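PDB 3Q15: response regulator aspartate phosphatase H from Bacillus subtilis, which dephosphorylates the sporulation response regulator Spo0F and also acts on the response regulator ComA, helping to separate competence from sporulation in time. Local coordinates for residues Leu267-Cys272 with Ala308-Thr313; Asp289-Arg294 with Phe298-Phe303; Glu312-Arg317 with Ala343-Ser348. One frame throughout, in Å; residues are numbered along the deposited sequence.

Contact 1 of 3, residues Leu267-Cys272 with Ala308-Thr313; sequences LSWTLC and AVYKET
Tyr310 lays one face of its ring against Cys272, whose CB sits 3.4 Å from the ring centroid and 5° off the ring normal. That is a CH-pi contact of nearly ideal placement: CB is almost equally far from all six ring carbons. The sulfur goes with it but less squarely, with Cys272 SG 4.2 Å from the centroid of the Tyr310 ring and 30° off the normal, an oblique sulfur-aromatic contact. The backbone sets CB over the ring; with SG anti to the carbonyl carbon (chi1 -72°) the sulfur lies toward the CG and CD1 side of the tyrosine, Cys272 SG to Tyr310 CD1 being 3.7 Å. At the far end of the ring, Tyr310 OH comes up to the indole edge of Trp269, near its plane, 3.7 Å from Trp269 NE1, while Trp269 CD1 lies 4.3 Å from Tyr310 CE1. A leucine in place of Tyr310 would probably leave Cys272 CB without the flat surface it rests on and open a gap beside the indole edge of Trp269. Ser341 and Val345 of helix 332-348 also touch the tyrosine, and Ala280 of helix 277-290 packs on Cys272. The aromatic near the C-terminal end of helix 299-310 thus meets the C-terminal part of helix 260-273, helix-to-helix packing of the kind that builds the superhelix of a TPR domain.

Contact 2 of 3, residues Asp289-Arg294 with Phe298-Phe303; sequences DHITAR and FYKELF
The turn that links two successive helices of the TPR domain, 277-290 and 299-310, is closed here by one isoleucine. Ile291 comes just after the weakly bonded end of helix 277-290, and its CD1 methyl does all the touching. It settles on the first turn of the next helix, 3.5 Å from Lys300 N and 3.6 Å from Lys300 CA, so that much of what it meets is backbone and not side chain. Around that point the side chains add apolar neighbours: Ile291 CD1 is 3.9 Å from Lys300 CB and 4.0 Å from Phe303 CD2, with Tyr299 CB a little farther off. The phenylalanine ring receives the methyl obliquely. Ile291 carries CG1 anti to its carbonyl carbon (chi1 -65°), and with CD1 extended beyond it (chi2 178°) the branch reaches straight across to the helix start.

The tyrosine ring and the lysine amine head off in other directions, so only their CB atoms and backbone come near the methyl. The lysine chain bends at its last two torsions and brings Lys300 NZ to 3.6 Å from Glu301 OE1, a longish salt bridge between sequence neighbours, consistent with the amine lying off to the side of the methyl. Across the two segments the contact is packing alone, with Phe298 standing at the N-cap position of helix 299-310.

Phe303 also packs on Ile284 and Leu288 of helix 277-290, while Tyr299 reaches Lys262 and Phe265 of helix 260-273. Farther round the same helix start, Leu302 touches Tyr334 and Cys338 of helix 332-348, and Glu301 lies against Leu322 and Tyr325 of helix 316-328.

Contact 3 of 3, residues Glu312-Arg317 with Ala343-Ser348; sequences ETVDER and AAVFES
The ring of Phe346 is met at its CZ end from two directions. Glu316 CG comes in at the edge, near the ring plane, 4.1 Å from Phe346 CZ; Val314 approaches obliquely, its CG1 methyl 3.7 Å from the same Phe346 CZ. The carboxylate of Glu316 is turned 56° from the plane of the ring, and it is the aliphatic part of the glutamate that does the touching. Phe346 has CG anti to its carbonyl carbon (chi1 -76°); although its CB leaves the helix at a slant to the loop, this carries the end of the ring across to Val314.

The valine uses both of its branches. CG1 comes closest to the ring, while Val314 CG2, itself 4.2 Å from Phe346 CZ, also meets Val345 CG1 at 4.0 Å, the two valine side chains reaching toward each other tip to tip. Val314 thus sits against two consecutive residues of helix 332-348 and carries most of the loop's side of the contact. Directly after it, Asp315 faces away at the N-cap position of helix 316-328, its OD2 taking the backbone N-H of Lys318.

The loop before helix 316-328 is in this way pressed against the C-terminal part of helix 332-348. Val345 also touches Val309 of helix 299-310, and Phe346 packs on Gln354 of helix 352-372. Glu347 looks to the assembly, forming a salt bridge with Arg360 of a second subunit.

Overall arrangement
All three contacts are partly buried and apolar across their segments, each with one buried residue among those touching. Contacts 2 and 3 each include an exposed residue, Lys300 and Glu316, lending only aliphatic or backbone atoms; contact 1 has none and pairs an aromatic face with a cysteine. Contact 2 sets a single methyl on a helix start; contact 3, farthest from the chain centre, joins two valines and the CZ end of a phenylalanine, with the glutamate's CG at the ring edge. Helix 299-310 serves contacts 1 and 2, at opposite ends. Contact 3 takes up the chain just after it, sharing Glu312 and Thr313 with contact 1; a probable hydrogen bond, Ala308 O to Asp315 N at 2.7 Å, ties them.

Contact 1 of 3, residues Leu267-Cys272 with Ala308-Thr313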
ATOM      1  N   LEU A 267      -4.643 -25.636  21.797  1.00 43.23           N
ATOM      2  CA  LEU A 267      -4.614 -26.123  23.164  1.00 43.95           C
ATOM      3  C   LEU A 267      -3.404 -27.030  23.390  1.00 44.00           C
ATOM      4  O   LEU A 267      -2.667 -26.863  24.360  1.00 44.76           O
ATOM      5  CB  LEU A 267      -5.912 -26.866  23.488  1.00 43.13           C
ATOM      6  CG  LEU A 267      -6.107 -27.382  24.916  1.00 45.69           C
ATOM      7  CD1 LEU A 267      -5.844 -26.287  25.940  1.00 46.98           C
ATOM      8  CD2 LEU A 267      -7.507 -27.951  25.090  1.00 44.28           C
ATOM      9  N   SER A 268      -3.198 -27.980  22.482  1.00 46.46           N
ATOM     10  CA  SER A 268      -2.096 -28.934  22.604  1.00 49.05           C
ATOM     11  C   SER A 268      -0.731 -28.252  22.554  1.00 44.31           C
ATOM     12  O   SER A 268       0.116 -28.473  23.419  1.00 45.76           O
ATOM     13  CB  SER A 268      -2.189 -30.006  21.515  1.00 51.59           C
ATOM     14  OG  SER A 268      -3.360 -30.791  21.673  1.00 54.19           O
ATOM     15  N   TRP A 269      -0.521 -27.425  21.537  1.00 43.10           N
ATOM     16  CA  TRP A 269       0.740 -26.715  21.382  1.00 44.54           C
ATOM     17  C   TRP A 269       1.038 -25.896  22.632  1.00 45.57           C
ATOM     18  O   TRP A 269       2.149 -25.930  23.158  1.00 48.12           O
ATOM     19  CB  TRP A 269       0.684 -25.798  20.161  1.00 48.43           C
ATOM     20  CG  TRP A 269       2.008 -25.209  19.782  1.00 52.66           C
ATOM     21  CD1 TRP A 269       3.238 -25.775  19.960  1.00 58.76           C
ATOM     22  CD2 TRP A 269       2.237 -23.938  19.163  1.00 54.30           C
ATOM     23  NE1 TRP A 269       4.217 -24.935  19.483  1.00 61.01           N
ATOM     24  CE2 TRP A 269       3.630 -23.801  18.992  1.00 57.43           C
ATOM     25  CE3 TRP A 269       1.400 -22.902  18.736  1.00 55.16           C
ATOM     26  CZ2 TRP A 269       4.203 -22.670  18.412  1.00 57.39           C
ATOM     27  CZ3 TRP A 269       1.972 -21.777  18.160  1.00 56.49           C
ATOM     28  CH2 TRP A 269       3.361 -21.672  18.004  1.00 57.34           C
ATOM     29  N   THR A 270       0.037 -25.163  23.107  1.00 45.19           N
ATOM     30  CA  THR A 270       0.194 -24.323  24.290  1.00 44.81           C
ATOM     31  C   THR A 270       0.561 -25.147  25.515  1.00 48.95           C
ATOM     32  O   THR A 270       1.402 -24.745  26.315  1.00 51.04           O
ATOM     33  CB  THR A 270      -1.086 -23.524  24.592  1.00 44.41           C
ATOM     34  OG1 THR A 270      -1.408 -22.700  23.465  1.00 46.41           O
ATOM     35  CG2 THR A 270      -0.889 -22.640  25.808  1.00 42.45           C
ATOM     36  N   LEU A 271      -0.078 -26.303  25.657  1.00 42.31           N
ATOM     37  CA  LEU A 271       0.196 -27.184  26.778  1.00 46.39           C
ATOM     38  C   LEU A 271       1.611 -27.751  26.700  1.00 49.11           C
ATOM     39  O   LEU A 271       2.281 -27.905  27.719  1.00 45.16           O
ATOM     40  CB  LEU A 271      -0.839 -28.307  26.842  1.00 48.70           C
ATOM     41  CG  LEU A 271      -2.220 -27.874  27.337  1.00 48.94           C
ATOM     42  CD1 LEU A 271      -3.218 -29.023  27.281  1.00 47.66           C
ATOM     43  CD2 LEU A 271      -2.120 -27.313  28.749  1.00 48.92           C
ATOM     44  N   CYS A 272       2.062 -28.053  25.485  1.00 48.44           N
ATOM     45  CA  CYS A 272       3.408 -28.580  25.276  1.00 49.64           C
ATOM     46  C   CYS A 272       4.477 -27.548  25.628  1.00 52.57           C
ATOM     47  O   CYS A 272       5.485 -27.872  26.252  1.00 54.69           O
ATOM     48  CB  CYS A 272       3.591 -29.049  23.829  1.00 47.23           C
ATOM     49  SG  CYS A 272       2.695 -30.564  23.413  1.00 46.12           S
ATOM     50  N   ALA A 308       5.852 -35.820  17.814  1.00 50.34           N
ATOM     51  CA  ALA A 308       7.221 -36.228  17.521  1.00 55.46           C
ATOM     52  C   ALA A 308       8.263 -35.417  18.281  1.00 55.21           C
ATOM     53  O   ALA A 308       9.263 -35.964  18.752  1.00 55.69           O
ATOM     54  CB  ALA A 308       7.485 -36.160  16.021  1.00 50.40           C
ATOM     55  N   VAL A 309       8.026 -34.116  18.405  1.00 53.13           N
ATOM     56  CA  VAL A 309       9.033 -33.216  18.955  1.00 53.38           C
ATOM     57  C   VAL A 309       8.954 -33.071  20.476  1.00 54.29           C
ATOM     58  O   VAL A 309       9.969 -32.813  21.123  1.00 53.32           O
ATOM     59  CB  VAL A 309       8.976 -31.821  18.292  1.00 50.68           C
ATOM     60  CG1 VAL A 309       7.795 -31.026  18.821  1.00 49.83           C
ATOM     61  CG2 VAL A 309      10.274 -31.068  18.527  1.00 50.57           C
ATOM     62  N   TYR A 310       7.758 -33.240  21.038  1.00 54.67           N
ATOM     63  CA  TYR A 310       7.568 -33.120  22.485  1.00 59.05           C
ATOM     64  C   TYR A 310       7.551 -34.476  23.190  1.00 62.55           C
ATOM     65  O   TYR A 310       7.359 -34.548  24.404  1.00 66.24           O
ATOM     66  CB  TYR A 310       6.296 -32.325  22.816  1.00 56.93           C
ATOM     67  CG  TYR A 310       6.405 -30.861  22.462  1.00 54.89           C
ATOM     68  CD1 TYR A 310       5.797 -30.354  21.323  1.00 54.03           C
ATOM     69  CD2 TYR A 310       7.134 -29.988  23.260  1.00 55.78           C
ATOM     70  CE1 TYR A 310       5.911 -29.014  20.987  1.00 55.15           C
ATOM     71  CE2 TYR A 310       7.252 -28.651  22.935  1.00 55.58           C
ATOM     72  CZ  TYR A 310       6.637 -28.169  21.797  1.00 57.01           C
ATOM     73  OH  TYR A 310       6.751 -26.836  21.467  1.00 58.56           O
ATOM     74  N   LYS A 311       7.744 -35.543  22.422  1.00 63.81           N
ATOM     75  CA  LYS A 311       7.844 -36.892  22.968  1.00 67.21           C
ATOM     76  C   LYS A 311       9.060 -36.988  23.888  1.00 67.56           C
ATOM     77  O   LYS A 311      10.060 -36.307  23.664  1.00 67.50           O
ATOM     78  CB  LYS A 311       7.962 -37.897  21.819  1.00 69.63           C
ATOM     79  CG  LYS A 311       8.158 -39.343  22.231  1.00 74.88           C
ATOM     80  CD  LYS A 311       8.207 -40.250  21.006  1.00 80.06           C
ATOM     81  CE  LYS A 311       8.501 -41.699  21.382  1.00 87.15           C
ATOM     82  NZ  LYS A 311       9.876 -41.882  21.932  1.00 89.95           N
ATOM     83  N   GLU A 312       8.973 -37.823  24.921  1.00 69.44           N
ATOM     84  CA  GLU A 312      10.086 -37.992  25.856  1.00 70.00           C
ATOM     85  C   GLU A 312      11.410 -38.083  25.103  1.00 68.24           C
ATOM     86  O   GLU A 312      12.350 -37.343  25.389  1.00 68.41           O
ATOM     87  CB  GLU A 312       9.888 -39.233  26.728  1.00 79.62           C
ATOM     88  CG  GLU A 312      10.960 -39.405  27.797  1.00 86.63           C
ATOM     89  CD  GLU A 312      10.827 -40.708  28.563  1.00 97.35           C
ATOM     90  OE1 GLU A 312      11.567 -40.898  29.551  1.00100.73           O
ATOM     91  OE2 GLU A 312       9.985 -41.544  28.175  1.00101.74           O
ATOM     92  N   THR A 313      11.474 -38.997  24.140  1.00 66.53           N
ATOM     93  CA  THR A 313      12.605 -39.072  23.225  1.00 68.45           C
ATOM     94  C   THR A 313      12.163 -38.567  21.850  1.00 67.07           C
ATOM     95  O   THR A 313      11.323 -39.185  21.193  1.00 68.02           O
ATOM     96  CB  THR A 313      13.146 -40.513  23.105  1.00 75.46           C
ATOM     97  OG1 THR A 313      13.526 -40.995  24.400  1.00 79.28           O
ATOM     98  CG2 THR A 313      14.355 -40.559  22.186  1.00 77.15           C
TER

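Contact 2 of 3, residues Asp289-Arg294 with Phe298-Phe303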
ATOM      1  N   ASP A 289      -8.524 -37.766  15.797  1.00 56.30           N
ATOM      2  CA  ASP A 289      -9.699 -38.610  15.594  1.00 59.90           C
ATOM      3  C   ASP A 289     -10.856 -37.850  14.953  1.00 57.10           C
ATOM      4  O   ASP A 289     -11.769 -38.454  14.391  1.00 59.60           O
ATOM      5  CB  ASP A 289     -10.150 -39.229  16.919  1.00 67.48           C
ATOM      6  CG  ASP A 289      -9.212 -40.324  17.400  1.00 74.15           C
ATOM      7  OD1 ASP A 289      -9.524 -40.976  18.421  1.00 78.95           O
ATOM      8  OD2 ASP A 289      -8.167 -40.540  16.750  1.00 73.15           O
ATOM      9  N   HIS A 290     -10.816 -36.524  15.043  1.00 53.59           N
ATOM     10  CA  HIS A 290     -11.864 -35.682  14.475  1.00 53.25           C
ATOM     11  C   HIS A 290     -11.593 -35.328  13.012  1.00 53.60           C
ATOM     12  O   HIS A 290     -12.504 -34.957  12.270  1.00 56.26           O
ATOM     13  CB  HIS A 290     -12.024 -34.401  15.299  1.00 52.62           C
ATOM     14  CG  HIS A 290     -12.786 -34.593  16.574  1.00 58.47           C
ATOM     15  ND1 HIS A 290     -12.171 -34.834  17.784  1.00 61.97           N
ATOM     16  CD2 HIS A 290     -14.117 -34.585  16.824  1.00 57.02           C
ATOM     17  CE1 HIS A 290     -13.089 -34.961  18.724  1.00 64.19           C
ATOM     18  NE2 HIS A 290     -14.278 -34.815  18.169  1.00 61.08           N
ATOM     19  N   ILE A 291     -10.335 -35.439  12.602  1.00 49.36           N
ATOM     20  CA  ILE A 291      -9.946 -35.077  11.240  1.00 50.43           C
ATOM     21  C   ILE A 291     -10.538 -36.033  10.208  1.00 55.82           C
ATOM     22  O   ILE A 291     -10.503 -37.254  10.378  1.00 59.25           O
ATOM     23  CB  ILE A 291      -8.414 -35.000  11.091  1.00 47.18           C
ATOM     24  CG1 ILE A 291      -7.864 -33.862  11.954  1.00 45.98           C
ATOM     25  CG2 ILE A 291      -8.016 -34.797   9.630  1.00 45.93           C
ATOM     26  CD1 ILE A 291      -6.357 -33.725  11.917  1.00 48.09           C
ATOM     27  N   THR A 292     -11.093 -35.465   9.142  1.00 56.36           N
ATOM     28  CA  THR A 292     -11.700 -36.251   8.074  1.00 60.84           C
ATOM     29  C   THR A 292     -10.870 -36.156   6.796  1.00 60.23           C
ATOM     30  O   THR A 292     -10.103 -35.212   6.613  1.00 60.35           O
ATOM     31  CB  THR A 292     -13.140 -35.781   7.783  1.00 64.20           C
ATOM     32  OG1 THR A 292     -13.128 -34.397   7.414  1.00 65.36           O
ATOM     33  CG2 THR A 292     -14.017 -35.956   9.009  1.00 63.42           C
ATOM     34  N   ALA A 293     -11.028 -37.136   5.912  1.00 89.86           N
ATOM     35  CA  ALA A 293     -10.275 -37.162   4.662  1.00 93.94           C
ATOM     36  C   ALA A 293     -10.615 -35.971   3.768  1.00 98.12           C
ATOM     37  O   ALA A 293      -9.775 -35.497   3.002  1.00100.22           O
ATOM     38  CB  ALA A 293     -10.525 -38.469   3.922  1.00 96.01           C
ATOM     39  N   ARG A 294     -11.850 -35.490   3.873  1.00 99.72           N
ATOM     40  CA  ARG A 294     -12.321 -34.388   3.043  1.00104.53           C
ATOM     41  C   ARG A 294     -11.526 -33.112   3.305  1.00100.36           C
ATOM     42  O   ARG A 294     -11.391 -32.261   2.426  1.00 99.91           O
ATOM     43  CB  ARG A 294     -13.808 -34.131   3.300  1.00111.05           C
ATOM     44  CG  ARG A 294     -14.678 -35.381   3.271  1.00114.26           C
ATOM     45  CD  ARG A 294     -14.779 -35.969   1.870  1.00119.50           C
ATOM     46  NE  ARG A 294     -15.442 -35.060   0.938  1.00124.86           N
ATOM     47  CZ  ARG A 294     -16.760 -34.977   0.781  1.00127.38           C
ATOM     48  NH1 ARG A 294     -17.566 -35.749   1.500  1.00127.48           N
ATOM     49  NH2 ARG A 294     -17.274 -34.123  -0.092  1.00128.69           N
ATOM     50  N   PHE A 298      -3.856 -28.946   7.086  1.00 49.08           N
ATOM     51  CA  PHE A 298      -2.739 -29.815   7.415  1.00 51.21           C
ATOM     52  C   PHE A 298      -2.589 -30.014   8.925  1.00 52.79           C
ATOM     53  O   PHE A 298      -1.512 -30.361   9.405  1.00 55.06           O
ATOM     54  CB  PHE A 298      -1.444 -29.272   6.804  1.00 51.06           C
ATOM     55  CG  PHE A 298      -1.448 -29.247   5.297  1.00 54.09           C
ATOM     56  CD1 PHE A 298      -0.984 -30.332   4.570  1.00 53.66           C
ATOM     57  CD2 PHE A 298      -1.920 -28.140   4.612  1.00 54.70           C
ATOM     58  CE1 PHE A 298      -0.986 -30.312   3.186  1.00 55.24           C
ATOM     59  CE2 PHE A 298      -1.926 -28.114   3.227  1.00 56.42           C
ATOM     60  CZ  PHE A 298      -1.458 -29.203   2.514  1.00 55.94           C
ATOM     61  N   TYR A 299      -3.670 -29.804   9.672  1.00 52.00           N
ATOM     62  CA  TYR A 299      -3.629 -30.008  11.118  1.00 50.64           C
ATOM     63  C   TYR A 299      -3.172 -31.420  11.466  1.00 53.99           C
ATOM     64  O   TYR A 299      -2.608 -31.657  12.535  1.00 53.28           O
ATOM     65  CB  TYR A 299      -4.980 -29.677  11.769  1.00 53.74           C
ATOM     66  CG  TYR A 299      -5.274 -28.195  11.784  1.00 53.72           C
ATOM     67  CD1 TYR A 299      -4.631 -27.351  12.681  1.00 53.36           C
ATOM     68  CD2 TYR A 299      -6.173 -27.635  10.886  1.00 54.83           C
ATOM     69  CE1 TYR A 299      -4.883 -25.990  12.688  1.00 52.18           C
ATOM     70  CE2 TYR A 299      -6.430 -26.276  10.889  1.00 55.15           C
ATOM     71  CZ  TYR A 299      -5.782 -25.460  11.792  1.00 53.80           C
ATOM     72  OH  TYR A 299      -6.035 -24.106  11.799  1.00 55.63           O
ATOM     73  N   LYS A 300      -3.398 -32.355  10.550  1.00 57.57           N
ATOM     74  CA  LYS A 300      -2.930 -33.718  10.735  1.00 56.51           C
ATOM     75  C   LYS A 300      -1.411 -33.743  10.875  1.00 55.58           C
ATOM     76  O   LYS A 300      -0.868 -34.438  11.735  1.00 55.91           O
ATOM     77  CB  LYS A 300      -3.367 -34.603   9.566  1.00 60.42           C
ATOM     78  CG  LYS A 300      -3.219 -36.097   9.837  1.00 66.11           C
ATOM     79  CD  LYS A 300      -3.885 -36.942   8.762  1.00 69.55           C
ATOM     80  CE  LYS A 300      -3.074 -36.938   7.482  1.00 72.07           C
ATOM     81  NZ  LYS A 300      -1.741 -37.568   7.679  1.00 72.11           N
ATOM     82  N   GLU A 301      -0.730 -32.980  10.025  1.00 51.65           N
ATOM     83  CA  GLU A 301       0.731 -32.942  10.030  1.00 50.28           C
ATOM     84  C   GLU A 301       1.275 -32.128  11.200  1.00 51.09           C
ATOM     85  O   GLU A 301       2.342 -32.427  11.737  1.00 51.64           O
ATOM     86  CB  GLU A 301       1.263 -32.392   8.705  1.00 50.32           C
ATOM     87  CG  GLU A 301       1.322 -33.414   7.575  1.00 54.10           C
ATOM     88  CD  GLU A 301      -0.039 -33.729   6.983  1.00 58.37           C
ATOM     89  OE1 GLU A 301      -0.145 -34.728   6.237  1.00 63.43           O
ATOM     90  OE2 GLU A 301      -1.001 -32.977   7.250  1.00 56.17           O
ATOM     91  N   LEU A 302       0.538 -31.093  11.588  1.00 51.87           N
ATOM     92  CA  LEU A 302       0.894 -30.303  12.762  1.00 51.00           C
ATOM     93  C   LEU A 302       0.729 -31.126  14.042  1.00 48.55           C
ATOM     94  O   LEU A 302       1.550 -31.044  14.955  1.00 47.51           O
ATOM     95  CB  LEU A 302       0.052 -29.024  12.841  1.00 52.94           C
ATOM     96  CG  LEU A 302       0.367 -27.852  11.906  1.00 55.04           C
ATOM     97  CD1 LEU A 302       1.861 -27.565  11.875  1.00 51.80           C
ATOM     98  CD2 LEU A 302      -0.152 -28.121  10.510  1.00 58.56           C
ATOM     99  N   PHE A 303      -0.335 -31.920  14.106  1.00 47.28           N
ATOM    100  CA  PHE A 303      -0.541 -32.791  15.255  1.00 47.27           C
ATOM    101  C   PHE A 303       0.591 -33.795  15.351  1.00 51.78           C
ATOM    102  O   PHE A 303       1.153 -34.006  16.424  1.00 49.40           O
ATOM    103  CB  PHE A 303      -1.877 -33.525  15.170  1.00 48.74           C
ATOM    104  CG  PHE A 303      -3.031 -32.751  15.740  1.00 52.48           C
ATOM    105  CD1 PHE A 303      -3.064 -32.417  17.086  1.00 52.89           C
ATOM    106  CD2 PHE A 303      -4.094 -32.373  14.938  1.00 53.52           C
ATOM    107  CE1 PHE A 303      -4.132 -31.709  17.619  1.00 52.82           C
ATOM    108  CE2 PHE A 303      -5.166 -31.665  15.463  1.00 54.78           C
ATOM    109  CZ  PHE A 303      -5.185 -31.331  16.807  1.00 52.26           C
TER

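Contact 3 of 3, residues Glu312-Arg317 with Ala343-Ser348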
ATOM      1  N   GLU A 312       8.973 -37.823  24.921  1.00 69.44           N
ATOM      2  CA  GLU A 312      10.086 -37.992  25.856  1.00 70.00           C
ATOM      3  C   GLU A 312      11.410 -38.083  25.103  1.00 68.24           C
ATOM      4  O   GLU A 312      12.350 -37.343  25.389  1.00 68.41           O
ATOM      5  CB  GLU A 312       9.888 -39.233  26.728  1.00 79.62           C
ATOM      6  CG  GLU A 312      10.960 -39.405  27.797  1.00 86.63           C
ATOM      7  CD  GLU A 312      10.827 -40.708  28.563  1.00 97.35           C
ATOM      8  OE1 GLU A 312      11.567 -40.898  29.551  1.00100.73           O
ATOM      9  OE2 GLU A 312       9.985 -41.544  28.175  1.00101.74           O
ATOM     10  N   THR A 313      11.474 -38.997  24.140  1.00 66.53           N
ATOM     11  CA  THR A 313      12.605 -39.072  23.225  1.00 68.45           C
ATOM     12  C   THR A 313      12.163 -38.567  21.850  1.00 67.07           C
ATOM     13  O   THR A 313      11.323 -39.185  21.193  1.00 68.02           O
ATOM     14  CB  THR A 313      13.146 -40.513  23.105  1.00 75.46           C
ATOM     15  OG1 THR A 313      13.526 -40.995  24.400  1.00 79.28           O
ATOM     16  CG2 THR A 313      14.355 -40.559  22.186  1.00 77.15           C
ATOM     17  N   VAL A 314      12.723 -37.438  21.424  1.00 63.01           N
ATOM     18  CA  VAL A 314      12.319 -36.806  20.171  1.00 59.29           C
ATOM     19  C   VAL A 314      12.334 -37.793  19.007  1.00 62.24           C
ATOM     20  O   VAL A 314      13.287 -38.559  18.836  1.00 60.78           O
ATOM     21  CB  VAL A 314      13.217 -35.604  19.818  1.00 56.88           C
ATOM     22  CG1 VAL A 314      12.818 -35.027  18.469  1.00 54.40           C
ATOM     23  CG2 VAL A 314      13.139 -34.536  20.901  1.00 52.10           C
ATOM     24  N   ASP A 315      11.265 -37.770  18.216  1.00 62.81           N
ATOM     25  CA  ASP A 315      11.149 -38.624  17.043  1.00 64.61           C
ATOM     26  C   ASP A 315      11.717 -37.900  15.823  1.00 62.42           C
ATOM     27  O   ASP A 315      10.976 -37.291  15.055  1.00 57.01           O
ATOM     28  CB  ASP A 315       9.683 -38.992  16.808  1.00 63.71           C
ATOM     29  CG  ASP A 315       9.517 -40.125  15.815  1.00 68.46           C
ATOM     30  OD1 ASP A 315       8.467 -40.802  15.859  1.00 71.34           O
ATOM     31  OD2 ASP A 315      10.438 -40.346  14.998  1.00 66.48           O
ATOM     32  N   GLU A 316      13.035 -37.977  15.654  1.00 64.07           N
ATOM     33  CA  GLU A 316      13.735 -37.208  14.622  1.00 63.84           C
ATOM     34  C   GLU A 316      13.401 -37.625  13.191  1.00 60.84           C
ATOM     35  O   GLU A 316      13.390 -36.790  12.284  1.00 58.13           O
ATOM     36  CB  GLU A 316      15.249 -37.278  14.837  1.00 68.26           C
ATOM     37  CG  GLU A 316      15.740 -36.544  16.071  1.00 71.45           C
ATOM     38  CD  GLU A 316      17.216 -36.770  16.324  1.00 74.89           C
ATOM     39  OE1 GLU A 316      17.559 -37.809  16.926  1.00 78.96           O
ATOM     40  OE2 GLU A 316      18.032 -35.915  15.918  1.00 73.41           O
ATOM     41  N   ARG A 317      13.144 -38.912  12.984  1.00 59.70           N
ATOM     42  CA  ARG A 317      12.795 -39.399  11.653  1.00 64.26           C
ATOM     43  C   ARG A 317      11.428 -38.874  11.214  1.00 61.16           C
ATOM     44  O   ARG A 317      11.268 -38.400  10.089  1.00 56.29           O
ATOM     45  CB  ARG A 317      12.828 -40.929  11.594  1.00 68.19           C
ATOM     46  CG  ARG A 317      12.482 -41.502  10.223  1.00 70.88           C
ATOM     47  CD  ARG A 317      12.647 -43.015  10.185  1.00 75.22           C
ATOM     48  NE  ARG A 317      14.045 -43.417  10.303  1.00 81.17           N
ATOM     49  CZ  ARG A 317      14.855 -43.622   9.268  1.00 84.59           C
ATOM     50  NH1 ARG A 317      14.401 -43.465   8.031  1.00 85.89           N
ATOM     51  NH2 ARG A 317      16.114 -43.986   9.466  1.00 83.01           N
ATOM     52  N   ALA A 343      13.859 -26.352  17.653  1.00 48.40           N
ATOM     53  CA  ALA A 343      15.061 -25.690  18.148  1.00 46.52           C
ATOM     54  C   ALA A 343      14.983 -25.454  19.652  1.00 50.77           C
ATOM     55  O   ALA A 343      15.974 -25.614  20.362  1.00 54.49           O
ATOM     56  CB  ALA A 343      15.291 -24.381  17.418  1.00 42.53           C
ATOM     57  N   ALA A 344      13.804 -25.070  20.131  1.00 46.98           N
ATOM     58  CA  ALA A 344      13.609 -24.801  21.551  1.00 48.20           C
ATOM     59  C   ALA A 344      13.653 -26.088  22.371  1.00 52.77           C
ATOM     60  O   ALA A 344      14.234 -26.129  23.459  1.00 54.32           O
ATOM     61  CB  ALA A 344      12.293 -24.068  21.781  1.00 44.90           C
ATOM     62  N   VAL A 345      13.037 -27.141  21.844  1.00 50.73           N
ATOM     63  CA  VAL A 345      13.049 -28.434  22.515  1.00 50.70           C
ATOM     64  C   VAL A 345      14.475 -28.958  22.678  1.00 52.96           C
ATOM     65  O   VAL A 345      14.858 -29.401  23.759  1.00 52.76           O
ATOM     66  CB  VAL A 345      12.190 -29.474  21.768  1.00 51.42           C
ATOM     67  CG1 VAL A 345      12.362 -30.862  22.385  1.00 52.12           C
ATOM     68  CG2 VAL A 345      10.726 -29.058  21.776  1.00 51.14           C
ATOM     69  N   PHE A 346      15.267 -28.904  21.612  1.00 48.65           N
ATOM     70  CA  PHE A 346      16.640 -29.395  21.694  1.00 55.16           C
ATOM     71  C   PHE A 346      17.517 -28.536  22.606  1.00 58.18           C
ATOM     72  O   PHE A 346      18.339 -29.064  23.358  1.00 61.34           O
ATOM     73  CB  PHE A 346      17.266 -29.552  20.306  1.00 52.01           C
ATOM     74  CG  PHE A 346      16.781 -30.764  19.561  1.00 54.30           C
ATOM     75  CD1 PHE A 346      17.179 -32.035  19.940  1.00 58.27           C
ATOM     76  CD2 PHE A 346      15.929 -30.631  18.475  1.00 55.43           C
ATOM     77  CE1 PHE A 346      16.732 -33.151  19.253  1.00 59.53           C
ATOM     78  CE2 PHE A 346      15.480 -31.741  17.782  1.00 55.98           C
ATOM     79  CZ  PHE A 346      15.881 -33.001  18.170  1.00 57.92           C
ATOM     80  N   GLU A 347      17.343 -27.221  22.546  1.00 54.99           N
ATOM     81  CA  GLU A 347      18.059 -26.334  23.457  1.00 56.13           C
ATOM     82  C   GLU A 347      17.805 -26.710  24.914  1.00 57.25           C
ATOM     83  O   GLU A 347      18.709 -26.638  25.745  1.00 59.89           O
ATOM     84  CB  GLU A 347      17.659 -24.875  23.237  1.00 53.64           C
ATOM     85  CG  GLU A 347      18.423 -24.161  22.139  1.00 54.82           C
ATOM     86  CD  GLU A 347      18.117 -22.676  22.107  1.00 55.34           C
ATOM     87  OE1 GLU A 347      18.801 -21.936  21.373  1.00 55.90           O
ATOM     88  OE2 GLU A 347      17.188 -22.249  22.825  1.00 57.74           O
ATOM     89  N   SER A 348      16.572 -27.101  25.219  1.00 55.99           N
ATOM     90  CA  SER A 348      16.183 -27.394  26.594  1.00 58.86           C
ATOM     91  C   SER A 348      16.988 -28.555  27.171  1.00 59.59           C
ATOM     92  O   SER A 348      17.169 -28.650  28.385  1.00 64.89           O
ATOM     93  CB  SER A 348      14.681 -27.687  26.687  1.00 60.42           C
ATOM     94  OG  SER A 348      14.382 -29.008  26.264  1.00 62.66           O
TER